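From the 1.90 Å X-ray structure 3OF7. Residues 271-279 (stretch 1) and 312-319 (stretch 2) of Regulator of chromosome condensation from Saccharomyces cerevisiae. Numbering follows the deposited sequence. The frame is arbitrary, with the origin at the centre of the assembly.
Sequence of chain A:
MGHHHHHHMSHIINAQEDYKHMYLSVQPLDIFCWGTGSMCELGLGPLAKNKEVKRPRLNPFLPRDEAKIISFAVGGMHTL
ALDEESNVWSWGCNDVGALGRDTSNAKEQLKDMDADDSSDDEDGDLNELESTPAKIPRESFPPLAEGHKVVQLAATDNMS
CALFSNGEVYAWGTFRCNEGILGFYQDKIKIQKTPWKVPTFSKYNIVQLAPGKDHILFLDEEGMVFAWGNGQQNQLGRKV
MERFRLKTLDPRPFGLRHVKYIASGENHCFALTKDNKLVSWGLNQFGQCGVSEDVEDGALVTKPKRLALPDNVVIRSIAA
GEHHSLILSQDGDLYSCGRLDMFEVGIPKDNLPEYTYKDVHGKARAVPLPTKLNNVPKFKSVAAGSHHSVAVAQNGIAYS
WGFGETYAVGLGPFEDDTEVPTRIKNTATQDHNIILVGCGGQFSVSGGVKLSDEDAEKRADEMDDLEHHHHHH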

ATOM      1  N   ALA A 271       5.734   8.282  -9.893  1.00 18.54           N
ATOM      2  CA  ALA A 271       7.126   8.604  -9.610  1.00 19.54           C
ATOM      3  C   ALA A 271       7.264  10.111  -9.418  1.00 20.32           C
ATOM      4  O   ALA A 271       6.687  10.902 -10.167  1.00 20.26           O
ATOM      5  CB  ALA A 271       8.032   8.110 -10.721  1.00 19.19           C
ATOM      6  N   LEU A 272       8.006  10.499  -8.387  1.00 21.60           N
ATOM      7  CA  LEU A 272       8.278  11.905  -8.115  1.00 22.89           C
ATOM      8  C   LEU A 272       9.757  12.141  -8.386  1.00 24.05           C
ATOM      9  O   LEU A 272      10.606  11.424  -7.856  1.00 23.65           O
ATOM     10  CB  LEU A 272       7.929  12.247  -6.660  1.00 23.07           C
ATOM     11  CG  LEU A 272       8.207  13.652  -6.111  1.00 23.26           C
ATOM     12  CD1 LEU A 272       7.348  14.713  -6.789  1.00 24.42           C
ATOM     13  CD2 LEU A 272       7.964  13.662  -4.598  1.00 23.96           C
ATOM     14  N   THR A 273      10.059  13.131  -9.224  1.00 25.41           N
ATOM     15  CA  THR A 273      11.444  13.381  -9.629  1.00 27.13           C
ATOM     16  C   THR A 273      12.152  14.292  -8.636  1.00 28.09           C
ATOM     17  O   THR A 273      11.512  14.914  -7.788  1.00 28.48           O
ATOM     18  CB  THR A 273      11.544  14.013 -11.043  1.00 27.06           C
ATOM     19  OG1 THR A 273      10.806  15.242 -11.076  1.00 27.53           O
ATOM     20  CG2 THR A 273      11.015  13.057 -12.100  1.00 27.70           C
ATOM     21  N   LYS A 274      13.479  14.360  -8.767  1.00 29.68           N
ATOM     22  CA  LYS A 274      14.323  15.257  -7.983  1.00 30.62           C
ATOM     23  C   LYS A 274      13.855  16.708  -8.060  1.00 31.54           C
ATOM     24  O   LYS A 274      13.980  17.457  -7.087  1.00 31.97           O
ATOM     25  CB  LYS A 274      15.777  15.143  -8.448  1.00 30.80           C
ATOM     26  N   ASP A 275      13.283  17.084  -9.204  1.00 32.09           N
ATOM     27  CA  ASP A 275      12.823  18.456  -9.443  1.00 32.53           C
ATOM     28  C   ASP A 275      11.341  18.676  -9.092  1.00 32.44           C
ATOM     29  O   ASP A 275      10.716  19.640  -9.556  1.00 32.85           O
ATOM     30  CB  ASP A 275      13.110  18.861 -10.894  1.00 32.88           C
ATOM     31  CG  ASP A 275      14.583  18.728 -11.261  1.00 33.59           C
ATOM     32  N   ASN A 276      10.799  17.783  -8.261  1.00 31.85           N
ATOM     33  CA  ASN A 276       9.419  17.851  -7.741  1.00 31.04           C
ATOM     34  C   ASN A 276       8.293  17.699  -8.775  1.00 30.22           C
ATOM     35  O   ASN A 276       7.174  18.157  -8.557  1.00 30.48           O
ATOM     36  CB  ASN A 276       9.190  19.091  -6.847  0.90 31.59           C
ATOM     37  CG  ASN A 276       7.941  18.964  -5.963  0.70 31.95           C
ATOM     38  OD1 ASN A 276       7.079  19.846  -5.955  0.70 31.95           O
ATOM     39  ND2 ASN A 276       7.836  17.857  -5.229  0.70 32.81           N
ATOM     40  N   LYS A 277       8.591  17.040  -9.888  1.00 29.18           N
ATOM     41  CA  LYS A 277       7.581  16.752 -10.899  1.00 27.94           C
ATOM     42  C   LYS A 277       7.039  15.337 -10.688  1.00 26.74           C
ATOM     43  O   LYS A 277       7.807  14.376 -10.602  1.00 26.77           O
ATOM     44  CB  LYS A 277       8.156  16.909 -12.312  1.00 28.20           C
ATOM     45  CG  LYS A 277       8.570  18.342 -12.675  1.00 28.88           C
ATOM     46  N   LEU A 278       5.719  15.226 -10.594  1.00 25.23           N
ATOM     47  CA  LEU A 278       5.061  13.942 -10.367  1.00 23.81           C
ATOM     48  C   LEU A 278       4.525  13.395 -11.689  1.00 22.90           C
ATOM     49  O   LEU A 278       3.773  14.082 -12.391  1.00 22.36           O
ATOM     50  CB  LEU A 278       3.924  14.101  -9.351  1.00 24.00           C
ATOM     51  CG  LEU A 278       3.106  12.865  -8.948  1.00 24.17           C
ATOM     52  CD1 LEU A 278       4.004  11.805  -8.330  1.00 22.93           C
ATOM     53  CD2 LEU A 278       1.971  13.251  -7.986  1.00 24.46           C
ATOM     54  N   VAL A 279       4.922  12.168 -12.020  1.00 21.61           N
ATOM     55  CA  VAL A 279       4.427  11.483 -13.219  1.00 20.90           C
ATOM     56  C   VAL A 279       3.678  10.196 -12.852  1.00 20.54           C
ATOM     57  O   VAL A 279       3.938   9.592 -11.807  1.00 20.07           O
ATOM     58  CB  VAL A 279       5.574  11.149 -14.233  1.00 20.67           C
ATOM     59  CG1 VAL A 279       6.187  12.439 -14.807  1.00 21.31           C
ATOM     60  CG2 VAL A 279       6.643  10.280 -13.594  1.00 20.95           C
ATOM     61  N   ASN A 312       2.279  25.483  -5.094  1.00 41.42           N
ATOM     62  CA  ASN A 312       2.420  25.451  -3.639  1.00 40.76           C
ATOM     63  C   ASN A 312       2.801  24.080  -3.054  1.00 39.90           C
ATOM     64  O   ASN A 312       3.550  24.005  -2.072  1.00 40.24           O
ATOM     65  CB  ASN A 312       1.124  25.953  -2.986  1.00 40.87           C
ATOM     66  CG  ASN A 312       1.230  26.066  -1.476  1.00 41.34           C
ATOM     67  N   VAL A 313       2.298  23.008  -3.668  1.00 38.52           N
ATOM     68  CA  VAL A 313       2.269  21.681  -3.025  1.00 36.85           C
ATOM     69  C   VAL A 313       3.533  20.821  -3.182  1.00 35.56           C
ATOM     70  O   VAL A 313       3.931  20.445  -4.290  1.00 35.35           O
ATOM     71  CB  VAL A 313       0.935  20.890  -3.346  1.00 36.98           C
ATOM     72  CG1 VAL A 313       0.360  21.280  -4.686  1.00 37.41           C
ATOM     73  CG2 VAL A 313       1.118  19.377  -3.257  1.00 36.74           C
ATOM     74  N   VAL A 314       4.150  20.527  -2.042  1.00 33.94           N
ATOM     75  CA  VAL A 314       5.274  19.600  -1.959  1.00 32.47           C
ATOM     76  C   VAL A 314       4.717  18.224  -1.570  1.00 31.36           C
ATOM     77  O   VAL A 314       4.002  18.100  -0.577  1.00 30.94           O
ATOM     78  CB  VAL A 314       6.325  20.083  -0.917  1.00 32.59           C
ATOM     79  CG1 VAL A 314       7.499  19.116  -0.812  1.00 32.80           C
ATOM     80  CG2 VAL A 314       6.831  21.484  -1.277  1.00 32.75           C
ATOM     81  N   ILE A 315       5.048  17.207  -2.361  1.00 30.12           N
ATOM     82  CA  ILE A 315       4.538  15.844  -2.160  1.00 29.01           C
ATOM     83  C   ILE A 315       5.231  15.147  -0.992  1.00 27.86           C
ATOM     84  O   ILE A 315       6.463  15.085  -0.930  1.00 27.74           O
ATOM     85  CB  ILE A 315       4.697  14.963  -3.440  1.00 29.18           C
ATOM     86  CG1 ILE A 315       4.145  15.657  -4.700  1.00 29.68           C
ATOM     87  CG2 ILE A 315       4.103  13.554  -3.230  1.00 29.54           C
ATOM     88  CD1 ILE A 315       2.694  16.133  -4.634  1.00 31.37           C
ATOM     89  N   ARG A 316       4.432  14.627  -0.067  1.00 25.92           N
ATOM     90  CA  ARG A 316       4.954  13.848   1.045  1.00 24.65           C
ATOM     91  C   ARG A 316       4.876  12.354   0.731  1.00 23.14           C
ATOM     92  O   ARG A 316       5.872  11.632   0.834  1.00 23.33           O
ATOM     93  CB  ARG A 316       4.178  14.182   2.317  1.00 25.04           C
ATOM     94  CG  ARG A 316       4.578  13.411   3.568  1.00 26.56           C
ATOM     95  CD  ARG A 316       3.925  14.111   4.744  1.00 30.03           C
ATOM     96  NE  ARG A 316       3.865  13.335   5.979  1.00 33.31           N
ATOM     97  CZ  ARG A 316       4.852  13.248   6.866  1.00 34.43           C
ATOM     98  NH1 ARG A 316       6.013  13.858   6.643  1.00 35.56           N
ATOM     99  NH2 ARG A 316       4.682  12.537   7.972  1.00 34.62           N
ATOM    100  N   SER A 317       3.696  11.892   0.326  1.00 21.12           N
ATOM    101  CA  SER A 317       3.499  10.479   0.022  1.00 19.41           C
ATOM    102  C   SER A 317       2.255  10.282  -0.826  1.00 18.34           C
ATOM    103  O   SER A 317       1.425  11.182  -0.964  1.00 17.67           O
ATOM    104  CB  SER A 317       3.386   9.655   1.311  1.00 19.65           C
ATOM    105  OG  SER A 317       2.275  10.078   2.077  1.00 19.90           O
ATOM    106  N   ILE A 318       2.144   9.090  -1.392  1.00 17.03           N
ATOM    107  CA  ILE A 318       1.022   8.746  -2.242  1.00 16.15           C
ATOM    108  C   ILE A 318       0.542   7.349  -1.858  1.00 15.21           C
ATOM    109  O   ILE A 318       1.346   6.484  -1.539  1.00 15.68           O
ATOM    110  CB  ILE A 318       1.440   8.753  -3.735  1.00 16.11           C
ATOM    111  CG1 ILE A 318       1.937  10.142  -4.162  1.00 16.26           C
ATOM    112  CG2 ILE A 318       0.281   8.302  -4.630  1.00 16.04           C
ATOM    113  CD1 ILE A 318       2.773  10.103  -5.418  1.00 17.81           C
ATOM    114  N   ALA A 319      -0.771   7.144  -1.862  1.00 14.50           N
ATOM    115  CA  ALA A 319      -1.331   5.812  -1.738  1.00 13.89           C
ATOM    116  C   ALA A 319      -2.342   5.651  -2.851  1.00 13.84           C
ATOM    117  O   ALA A 319      -3.032   6.610  -3.201  1.00 14.45           O
ATOM    118  CB  ALA A 319      -2.000   5.633  -0.378  1.00 13.69           C
TER

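What holds the two stretches together? Apolar packing does, for no hydrogen bond crosses between them. Leu272 and Leu278 both point toward stretch 2, where Ile315 and Ile318 point back. Leu272 CD2 lies 3.7 Å from Ile315 CB, and Leu278 CD1 comes within 3.6 Å of Ile318 CD1. A looser approach, 4.5 Å from Leu278 CD2 to Ile315 CD1, leaves Ile315 touching both leucines, and it has the largest area covered of any residue here.

What do the polar groups contribute? Asn276 reaches toward the backbone of stretch 2, but its amide makes contact without bonding across. Its OD1 sits 3.6 Å from Val313 O, two acceptor atoms facing each other, while ND2 stays 4.1 Å from Ile315 N. That backbone nitrogen is buried by the contact and has no partner in the model.

How does stretch 1 present its two leucines on one side? It folds back as a hairpin. Ala271 and Val279 pair through reciprocal backbone hydrogen bonds, N to O, each 2.9 Å, and a type I turn runs from Thr273 to Asn276. Near the turn, Lys277 N donates to Thr273 OG1 at 3.1 Å. The side chains of Ala271 and Lys277 point away, leaving Leu272 and Leu278 directed at the isoleucines.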